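Local coordinates for hypothetical 39.9 kDa protein (Saccharomyces cerevisiae, PDB 2GA8) that acts as an ATP-dependent P-loop kinase that could take part in assembly of the endoplasmic reticulum membrane, at residues E102-Q107 against V125-T130. Residues are numbered along the deposited sequence; the frame is centred on the assembly and turned at random.
Sequences EDVNFQ and VARGGT
Phe106 and Arg127, whose CA atoms lie 6.2 Å apart, bring together two type I beta turns, Asp103 to Phe106 and Ala126 to Gly129. The first turn is closed by the backbone bond from Phe106 N to Asp103 O and reinforced by an Asx turn, in which Asp103 OD1 accepts from Asn105 N at 2.9 Å, the amide lying above the carboxylate plane. Arg127 makes the largest contribution, touching Glu102, Asp103, Val104 and Phe106. With chi1 at 77° its CG sits between the backbone N and the carbonyl carbon, and the chain, bent at chi3, passes beside residues 102-104: CD lies 3.3 Å from Asp103 O, and NE is 3.9 Å from Glu102 CA. Val104 lies alongside, pointing the same way, and sets CG1 over one guanidinium face, offset toward its rim and 3.9 Å from Arg127 NH1. The polar end is fixed by bonds from NE to Val101 O and from NH1 to Asn193 OD1. Phe106, its CG anti to the backbone N (chi1 178°), turns a ring edge to the other turn, with CD2 3.4 Å from Arg127 N and CE2 3.6 Å from Ala126 C; the ring also stacks on His100. Asn193 ties the first turn further, its ND2 donating to Asp103 O and Phe106 O. The contact thus joins the loop entering strand 109-111 to the hairpin connection between strands 123-125 and 134-136, at neighbouring strands of the mixed sheet, with helix 192-206 contributing Asn193 and helix 275-285 touching Val104.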
ATOM      1  N   GLU A 102     -15.201 -10.109   9.602  1.00 21.63           N
ATOM      2  CA  GLU A 102     -14.169 -11.143   9.585  1.00 22.46           C
ATOM      3  C   GLU A 102     -14.263 -12.017   8.335  1.00 21.28           C
ATOM      4  O   GLU A 102     -13.611 -13.056   8.243  1.00 22.92           O
ATOM      5  CB  GLU A 102     -14.285 -12.027  10.831  1.00 24.12           C
ATOM      6  CG  GLU A 102     -14.176 -11.273  12.148  1.00 25.10           C
ATOM      7  CD  GLU A 102     -14.277 -12.188  13.357  1.00 27.51           C
ATOM      8  OE1 GLU A 102     -13.317 -12.941  13.625  1.00 26.64           O
ATOM      9  OE2 GLU A 102     -15.324 -12.156  14.036  1.00 28.66           O
ATOM     10  N   ASP A 103     -15.070 -11.584   7.373  1.00 20.49           N
ATOM     11  CA  ASP A 103     -15.273 -12.334   6.134  1.00 18.95           C
ATOM     12  C   ASP A 103     -14.283 -11.922   5.042  1.00 18.29           C
ATOM     13  O   ASP A 103     -14.483 -10.922   4.351  1.00 16.16           O
ATOM     14  CB  ASP A 103     -16.712 -12.123   5.655  1.00 19.30           C
ATOM     15  CG  ASP A 103     -17.033 -12.894   4.397  1.00 21.41           C
ATOM     16  OD1 ASP A 103     -16.175 -13.671   3.925  1.00 22.47           O
ATOM     17  OD2 ASP A 103     -18.156 -12.721   3.879  1.00 25.03           O
ATOM     18  N   VAL A 104     -13.220 -12.707   4.881  1.00 18.60           N
ATOM     19  CA  VAL A 104     -12.208 -12.396   3.880  1.00 17.46           C
ATOM     20  C   VAL A 104     -12.725 -12.524   2.455  1.00 16.90           C
ATOM     21  O   VAL A 104     -12.075 -12.062   1.518  1.00 16.50           O
ATOM     22  CB  VAL A 104     -10.947 -13.289   4.042  1.00 18.60           C
ATOM     23  CG1 VAL A 104     -10.363 -13.097   5.429  1.00 20.29           C
ATOM     24  CG2 VAL A 104     -11.296 -14.760   3.800  1.00 19.34           C
ATOM     25  N   ASN A 105     -13.892 -13.144   2.291  1.00 17.30           N
ATOM     26  CA  ASN A 105     -14.486 -13.312   0.966  1.00 19.30           C
ATOM     27  C   ASN A 105     -15.543 -12.259   0.621  1.00 18.18           C
ATOM     28  O   ASN A 105     -16.154 -12.316  -0.447  1.00 18.85           O
ATOM     29  CB  ASN A 105     -15.104 -14.710   0.817  1.00 22.66           C
ATOM     30  CG  ASN A 105     -14.131 -15.722   0.242  1.00 24.54           C
ATOM     31  OD1 ASN A 105     -14.523 -16.833  -0.123  1.00 30.15           O
ATOM     32  ND2 ASN A 105     -12.861 -15.349   0.163  1.00 24.95           N
ATOM     33  N   PHE A 106     -15.766 -11.309   1.524  1.00 16.67           N
ATOM     34  CA  PHE A 106     -16.729 -10.241   1.277  1.00 17.25           C
ATOM     35  C   PHE A 106     -16.157  -9.394   0.147  1.00 17.61           C
ATOM     36  O   PHE A 106     -15.065  -8.844   0.273  1.00 18.12           O
ATOM     37  CB  PHE A 106     -16.901  -9.379   2.528  1.00 18.20           C
ATOM     38  CG  PHE A 106     -17.841  -8.215   2.348  1.00 19.95           C
ATOM     39  CD1 PHE A 106     -19.211  -8.421   2.227  1.00 20.30           C
ATOM     40  CD2 PHE A 106     -17.355  -6.913   2.319  1.00 20.23           C
ATOM     41  CE1 PHE A 106     -20.084  -7.345   2.084  1.00 21.52           C
ATOM     42  CE2 PHE A 106     -18.219  -5.828   2.175  1.00 22.30           C
ATOM     43  CZ  PHE A 106     -19.587  -6.046   2.058  1.00 22.90           C
ATOM     44  N   GLN A 107     -16.881  -9.299  -0.964  1.00 17.61           N
ATOM     45  CA  GLN A 107     -16.394  -8.519  -2.093  1.00 18.47           C
ATOM     46  C   GLN A 107     -16.593  -7.026  -1.895  1.00 17.02           C
ATOM     47  O   GLN A 107     -17.595  -6.582  -1.333  1.00 16.26           O
ATOM     48  CB  GLN A 107     -17.074  -8.964  -3.395  1.00 20.63           C
ATOM     49  CG  GLN A 107     -16.670 -10.357  -3.858  1.00 26.61           C
ATOM     50  CD  GLN A 107     -15.172 -10.488  -4.066  1.00 30.14           C
ATOM     51  OE1 GLN A 107     -14.587  -9.816  -4.919  1.00 32.47           O
ATOM     52  NE2 GLN A 107     -14.542 -11.351  -3.280  1.00 30.17           N
ATOM     53  N   VAL A 125     -15.460   0.234  -0.692  1.00 13.96           N
ATOM     54  CA  VAL A 125     -15.292  -0.307   0.653  1.00 14.48           C
ATOM     55  C   VAL A 125     -15.427  -1.821   0.688  1.00 15.07           C
ATOM     56  O   VAL A 125     -16.085  -2.417  -0.163  1.00 14.32           O
ATOM     57  CB  VAL A 125     -16.325   0.283   1.648  1.00 14.58           C
ATOM     58  CG1 VAL A 125     -16.079   1.769   1.836  1.00 15.09           C
ATOM     59  CG2 VAL A 125     -17.747   0.041   1.140  1.00 15.46           C
ATOM     60  N   ALA A 126     -14.785  -2.431   1.678  1.00 15.28           N
ATOM     61  CA  ALA A 126     -14.842  -3.873   1.853  1.00 15.78           C
ATOM     62  C   ALA A 126     -15.247  -4.176   3.294  1.00 15.65           C
ATOM     63  O   ALA A 126     -15.981  -3.405   3.905  1.00 16.12           O
ATOM     64  CB  ALA A 126     -13.499  -4.507   1.518  1.00 15.65           C
ATOM     65  N   ARG A 127     -14.754  -5.273   3.855  1.00 16.38           N
ATOM     66  CA  ARG A 127     -15.169  -5.638   5.205  1.00 17.06           C
ATOM     67  C   ARG A 127     -14.818  -4.660   6.320  1.00 17.33           C
ATOM     68  O   ARG A 127     -15.400  -4.725   7.395  1.00 19.65           O
ATOM     69  CB  ARG A 127     -14.672  -7.047   5.549  1.00 16.97           C
ATOM     70  CG  ARG A 127     -13.204  -7.191   5.913  1.00 14.86           C
ATOM     71  CD  ARG A 127     -12.924  -8.671   6.166  1.00 15.15           C
ATOM     72  NE  ARG A 127     -11.959  -8.905   7.236  1.00 15.40           N
ATOM     73  CZ  ARG A 127     -10.666  -9.146   7.046  1.00 16.82           C
ATOM     74  NH1 ARG A 127     -10.163  -9.184   5.816  1.00 16.12           N
ATOM     75  NH2 ARG A 127      -9.878  -9.369   8.089  1.00 14.37           N
ATOM     76  N   GLY A 128     -13.889  -3.745   6.060  1.00 16.29           N
ATOM     77  CA  GLY A 128     -13.506  -2.773   7.069  1.00 15.65           C
ATOM     78  C   GLY A 128     -14.417  -1.556   7.093  1.00 16.29           C
ATOM     79  O   GLY A 128     -14.355  -0.736   8.008  1.00 16.86           O
ATOM     80  N   GLY A 129     -15.268  -1.426   6.082  1.00 16.44           N
ATOM     81  CA  GLY A 129     -16.176  -0.294   6.046  1.00 16.79           C
ATOM     82  C   GLY A 129     -15.521   0.981   5.553  1.00 16.32           C
ATOM     83  O   GLY A 129     -14.439   0.950   4.969  1.00 15.02           O
ATOM     84  N   THR A 130     -16.166   2.114   5.812  1.00 16.38           N
ATOM     85  CA  THR A 130     -15.653   3.400   5.351  1.00 17.07           C
ATOM     86  C   THR A 130     -14.271   3.796   5.856  1.00 16.35           C
ATOM     87  O   THR A 130     -13.579   4.578   5.205  1.00 16.38           O
ATOM     88  CB  THR A 130     -16.635   4.539   5.687  1.00 17.64           C
ATOM     89  OG1 THR A 130     -16.809   4.618   7.104  1.00 20.73           O
ATOM     90  CG2 THR A 130     -17.977   4.286   5.027  1.00 17.23           C
TER